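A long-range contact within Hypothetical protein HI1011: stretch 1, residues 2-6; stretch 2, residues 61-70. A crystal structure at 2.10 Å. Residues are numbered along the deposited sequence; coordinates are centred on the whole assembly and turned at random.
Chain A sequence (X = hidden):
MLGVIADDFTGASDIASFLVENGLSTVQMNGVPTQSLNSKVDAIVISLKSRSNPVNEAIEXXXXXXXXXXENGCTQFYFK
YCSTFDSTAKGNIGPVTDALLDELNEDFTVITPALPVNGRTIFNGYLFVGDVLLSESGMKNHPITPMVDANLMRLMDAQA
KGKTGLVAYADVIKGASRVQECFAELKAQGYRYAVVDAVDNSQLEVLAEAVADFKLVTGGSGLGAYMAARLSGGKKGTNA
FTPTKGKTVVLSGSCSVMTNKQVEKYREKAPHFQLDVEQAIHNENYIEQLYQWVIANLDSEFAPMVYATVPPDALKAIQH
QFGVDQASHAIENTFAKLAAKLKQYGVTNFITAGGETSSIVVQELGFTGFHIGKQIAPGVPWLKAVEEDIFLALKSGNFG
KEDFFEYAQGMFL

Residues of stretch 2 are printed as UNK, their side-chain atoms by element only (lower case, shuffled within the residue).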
ATOM      1  N   LEU A   2      14.040   7.804  -5.855  1.00 17.12           N
ATOM      2  CA  LEU A   2      13.505   7.635  -4.465  1.00 18.63           C
ATOM      3  C   LEU A   2      13.158   6.187  -4.153  1.00 20.35           C
ATOM      4  O   LEU A   2      12.296   5.597  -4.800  1.00 19.45           O
ATOM      5  CB  LEU A   2      12.256   8.500  -4.240  1.00 18.43           C
ATOM      6  CG  LEU A   2      11.567   8.405  -2.862  1.00 29.26           C
ATOM      7  CD1 LEU A   2      12.416   9.047  -1.765  1.00 23.57           C
ATOM      8  CD2 LEU A   2      10.212   9.086  -2.906  1.00 29.92           C
ATOM      9  N   GLY A   3      13.818   5.629  -3.142  1.00 20.93           N
ATOM     10  CA  GLY A   3      13.556   4.260  -2.751  1.00 14.55           C
ATOM     11  C   GLY A   3      12.846   4.184  -1.417  1.00 20.13           C
ATOM     12  O   GLY A   3      13.379   4.616  -0.407  1.00 17.44           O
ATOM     13  N   VAL A   4      11.638   3.642  -1.406  1.00 15.24           N
ATOM     14  CA  VAL A   4      10.881   3.518  -0.174  1.00 14.81           C
ATOM     15  C   VAL A   4      10.945   2.081   0.318  1.00 19.70           C
ATOM     16  O   VAL A   4      10.828   1.143  -0.471  1.00 17.64           O
ATOM     17  CB  VAL A   4       9.409   3.899  -0.394  1.00 17.47           C
ATOM     18  CG1 VAL A   4       8.629   3.796   0.916  1.00  9.67           C
ATOM     19  CG2 VAL A   4       9.310   5.313  -1.000  1.00 10.60           C
ATOM     20  N   ILE A   5      11.178   1.915   1.615  1.00 18.67           N
ATOM     21  CA  ILE A   5      11.235   0.600   2.234  1.00 17.90           C
ATOM     22  C   ILE A   5      10.124   0.566   3.262  1.00 13.74           C
ATOM     23  O   ILE A   5      10.263   1.124   4.347  1.00 18.58           O
ATOM     24  CB  ILE A   5      12.578   0.360   2.927  1.00 23.33           C
ATOM     25  CG1 ILE A   5      13.706   0.412   1.899  1.00 25.18           C
ATOM     26  CG2 ILE A   5      12.571  -0.999   3.629  1.00 20.40           C
ATOM     27  CD1 ILE A   5      15.083   0.327   2.495  1.00 21.80           C
ATOM     28  N   ALA A   6       9.012  -0.069   2.908  1.00 15.67           N
ATOM     29  CA  ALA A   6       7.859  -0.148   3.793  1.00 15.19           C
ATOM     30  C   ALA A   6       7.803  -1.418   4.645  1.00 17.47           C
ATOM     31  O   ALA A   6       8.083  -2.513   4.156  1.00 15.40           O
ATOM     32  CB  ALA A   6       6.601   0.004   2.984  1.00 10.98           C
ATOM     33  N   UNK A  61      16.299  -7.951   5.962  1.00 15.29           N
ATOM     34  CA  UNK A  61      15.385  -7.702   4.853  1.00 19.98           C
ATOM     35  C   UNK A  61      15.446  -6.255   4.386  1.00 14.68           C
ATOM     36  O   UNK A  61      15.466  -5.977   3.180  1.00 17.13           O
ATOM     37  c   UNK A  61      13.830  -9.542   5.655  1.00 23.31           C
ATOM     38  c   UNK A  61      12.541  -9.873   6.394  1.00 32.62           C
ATOM     39  n   UNK A  61      12.383 -11.143   6.744  1.00 37.26           N
ATOM     40  o   UNK A  61      11.699  -9.006   6.643  1.00 32.64           O
ATOM     41  c   UNK A  61      13.966  -8.066   5.278  1.00 16.58           C
ATOM     42  N   UNK A  62      15.457  -5.339   5.351  1.00 18.52           N
ATOM     43  CA  UNK A  62      15.520  -3.906   5.081  1.00 16.71           C
ATOM     44  C   UNK A  62      16.806  -3.546   4.356  1.00 21.24           C
ATOM     45  O   UNK A  62      16.812  -2.692   3.460  1.00 23.55           O
ATOM     46  c   UNK A  62      15.406  -3.113   6.386  1.00 15.00           C
ATOM     47  o   UNK A  62      14.106  -3.236   6.957  1.00 10.88           O
ATOM     48  N   UNK A  63      17.899  -4.186   4.759  1.00 18.78           N
ATOM     49  CA  UNK A  63      19.194  -3.958   4.139  1.00 19.41           C
ATOM     50  C   UNK A  63      19.241  -4.533   2.725  1.00 20.21           C
ATOM     51  O   UNK A  63      20.002  -4.062   1.875  1.00 25.66           O
ATOM     52  c   UNK A  63      20.582  -3.807   6.293  1.00 23.70           C
ATOM     53  c   UNK A  63      20.293  -4.572   4.999  1.00 19.87           C
ATOM     54  c   UNK A  63      21.393  -4.655   7.253  1.00 27.85           C
ATOM     55  c   UNK A  63      21.304  -2.512   5.958  1.00 26.80           C
ATOM     56  N   UNK A  64      18.460  -5.586   2.496  1.00 22.17           N
ATOM     57  CA  UNK A  64      18.383  -6.226   1.189  1.00 20.52           C
ATOM     58  C   UNK A  64      17.553  -5.360   0.260  1.00 17.18           C
ATOM     59  O   UNK A  64      17.867  -5.246  -0.927  1.00 15.94           O
ATOM     60  c   UNK A  64      18.055 -10.009   2.062  1.00 37.94           C
ATOM     61  n   UNK A  64      17.106 -10.435   1.034  1.00 52.51           N
ATOM     62  c   UNK A  64      18.759  -8.712   1.695  1.00 35.29           C
ATOM     63  n   UNK A  64      15.450 -11.049   2.531  1.00 49.12           N
ATOM     64  c   UNK A  64      17.766  -7.623   1.305  1.00 27.07           C
ATOM     65  c   UNK A  64      15.889 -10.919   1.281  1.00 54.45           C
ATOM     66  n   UNK A  64      15.099 -11.273   0.272  1.00 46.88           N
ATOM     67  N   UNK A  65      16.480  -4.777   0.800  1.00 19.32           N
ATOM     68  CA  UNK A  65      15.601  -3.902   0.024  1.00 18.02           C
ATOM     69  C   UNK A  65      16.399  -2.690  -0.433  1.00 18.43           C
ATOM     70  O   UNK A  65      16.288  -2.254  -1.581  1.00 20.24           O
ATOM     71  c   UNK A  65      14.408  -3.468   0.856  1.00 10.41           C
ATOM     72  N   UNK A  66      17.211  -2.165   0.481  1.00 22.02           N
ATOM     73  CA  UNK A  66      18.059  -1.008   0.221  1.00 15.77           C
ATOM     74  C   UNK A  66      19.091  -1.297  -0.858  1.00 18.20           C
ATOM     75  O   UNK A  66      19.354  -0.456  -1.718  1.00 18.81           O
ATOM     76  c   UNK A  66      22.375   1.640   0.636  1.00 22.77           C
ATOM     77  c   UNK A  66      19.989   1.568   0.933  1.00 19.11           C
ATOM     78  o   UNK A  66      23.520   2.335   0.317  1.00 30.80           O
ATOM     79  c   UNK A  66      22.459   0.298   0.969  1.00 25.65           C
ATOM     80  c   UNK A  66      20.045   0.214   1.266  1.00 20.51           C
ATOM     81  c   UNK A  66      18.779  -0.583   1.511  1.00 21.45           C
ATOM     82  c   UNK A  66      21.150   2.281   0.617  1.00 21.55           C
ATOM     83  c   UNK A  66      21.297  -0.405   1.288  1.00 19.34           C
ATOM     84  N   UNK A  67      19.735  -2.453  -0.757  1.00 22.69           N
ATOM     85  CA  UNK A  67      20.771  -2.833  -1.712  1.00 26.39           C
ATOM     86  C   UNK A  67      20.189  -2.932  -3.111  1.00 23.01           C
ATOM     87  O   UNK A  67      20.817  -2.509  -4.084  1.00 19.32           O
ATOM     88  c   UNK A  67      21.433  -4.147  -1.292  1.00 31.99           C
ATOM     89  c   UNK A  67      23.757  -3.476  -2.021  1.00 43.22           C
ATOM     90  o   UNK A  67      24.449  -3.209  -3.004  1.00 46.58           O
ATOM     91  c   UNK A  67      22.654  -4.511  -2.108  1.00 42.05           C
ATOM     92  n   UNK A  67      23.945  -2.907  -0.836  1.00 45.34           N
ATOM     93  N   UNK A  68      18.979  -3.474  -3.202  1.00 26.23           N
ATOM     94  CA  UNK A  68      18.307  -3.597  -4.489  1.00 24.54           C
ATOM     95  C   UNK A  68      17.934  -2.205  -5.005  1.00 22.99           C
ATOM     96  O   UNK A  68      18.268  -1.845  -6.132  1.00 21.69           O
ATOM     97  c   UNK A  68      15.206  -4.590  -7.629  1.00 30.85           C
ATOM     98  c   UNK A  68      13.539  -2.997  -8.167  1.00 37.96           C
ATOM     99  c   UNK A  68      13.729  -2.381  -6.915  1.00 30.06           C
ATOM    100  n   UNK A  68      16.060  -5.655  -7.727  1.00 34.20           N
ATOM    101  c   UNK A  68      16.446  -4.752  -5.713  1.00 27.54           C
ATOM    102  c   UNK A  68      17.056  -4.470  -4.375  1.00 28.53           C
ATOM    103  c   UNK A  68      15.419  -3.996  -6.366  1.00 29.36           C
ATOM    104  c   UNK A  68      14.662  -2.871  -6.010  1.00 30.63           C
ATOM    105  c   UNK A  68      14.266  -4.099  -8.541  1.00 28.69           C
ATOM    106  c   UNK A  68      16.796  -5.745  -6.574  1.00 26.50           C
ATOM    107  N   UNK A  69      17.204  -1.443  -4.192  1.00 21.09           N
ATOM    108  CA  UNK A  69      16.816  -0.085  -4.567  1.00 20.51           C
ATOM    109  C   UNK A  69      18.048   0.703  -5.028  1.00 14.50           C
ATOM    110  O   UNK A  69      17.991   1.444  -6.011  1.00 19.50           O
ATOM    111  c   UNK A  69      16.126   0.620  -3.387  1.00 17.80           C
ATOM    112  c   UNK A  69      14.726   0.101  -3.025  1.00 20.06           C
ATOM    113  c   UNK A  69      13.653   0.626  -3.980  1.00 12.26           C
ATOM    114  c   UNK A  69      14.396   0.463  -1.594  1.00 12.37           C
ATOM    115  N   UNK A  70      19.164   0.517  -4.329  1.00 20.58           N
ATOM    116  CA  UNK A  70      20.422   1.175  -4.662  1.00 21.48           C
ATOM    117  C   UNK A  70      20.922   0.711  -6.031  1.00 25.55           C
ATOM    118  O   UNK A  70      21.310   1.529  -6.871  1.00 24.41           O
ATOM    119  c   UNK A  70      25.200   1.758  -3.030  1.00 37.14           C
ATOM    120  c   UNK A  70      23.932   0.911  -3.015  1.00 27.83           C
ATOM    121  n   UNK A  70      25.671   2.066  -4.403  1.00 42.95           N
ATOM    122  c   UNK A  70      22.822   1.543  -3.834  1.00 24.20           C
ATOM    123  c   UNK A  70      21.485   0.853  -3.602  1.00 20.67           C
TER

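Position 61 opens the stretch with three side-chain carbons, the third bearing one oxygen and one nitrogen, and none of them reaches stretch 1. This is Gln61, a partly exposed residue, whose polar amide fits a place outside the contact.

Position 62 has one carbon and one oxygen. Its backbone O lies 3.6 Å from CD1 of Ile5, which comes up against the helix backbone here, and its side-chain oxygen is 4.3 Å from CG2 of Ile5. This is Ser62, whose buried hydroxyl is satisfied by a hydrogen bond elsewhere in the structure.

Position 63 carries four carbons forked at the second, and its CA-to-CB bond points away from the strand: Leu63, partly exposed and outside this contact. Position 64 has three carbons, a nitrogen, and a carbon with two further nitrogens. This is Arg64, exposed, its end leading away from the strand, where a charged guanidinium need not be buried.

Position 65 shows a single carbon, CB, pointing toward stretch 1 and 4.1 Å from CG1 of Ile5, hence Ala65. The short side chain suits a place where its CA lies 6.6 Å from CA of Ile5.

Position 66 holds one carbon, then a six-carbon ring bearing an oxygen. Its CB is 3.9 Å from CD1 of Ile5, while the end of the side chain leads away. This is Tyr66, which meets the strand through its near part.

Position 67 repeats the pattern of three carbons with a terminal oxygen and nitrogen. It is Gln67, out of reach, its polar amide fitting a partly exposed place. Position 68 has one carbon, then fused five- and six-membered rings of eight carbons and one nitrogen: Trp68, buried without touching stretch 1, its NE1 hydrogen-bonded elsewhere in the structure.

Position 69 has four carbons forked at the second, and its CA-to-CB bond points toward the strand. One terminal carbon of the fork lies 3.6 Å from CG1 of Ile5 and 3.8 Å from O of Val4; the other is 3.8 Å from CA of Gly3. This is Leu69, apolar and buried. Gly3 leaves room here, since an ideal CB on it would stand only 3.2 Å from CB of Leu69.

Position 70 ends four carbons in a row with a nitrogen: Lys70, its charged amine fitting an exposed place.

The contact is apolar packing with no hydrogen bond across it. Strand and helix run nearly antiparallel, at 162°, their axes approaching to 8.8 Å. Ile5 packs among residues 62, 65, 66 and 69, a spacing that follows one helical face, and 236 Å² is buried.

Stretch 2 61-70: QSLRAYQWLK
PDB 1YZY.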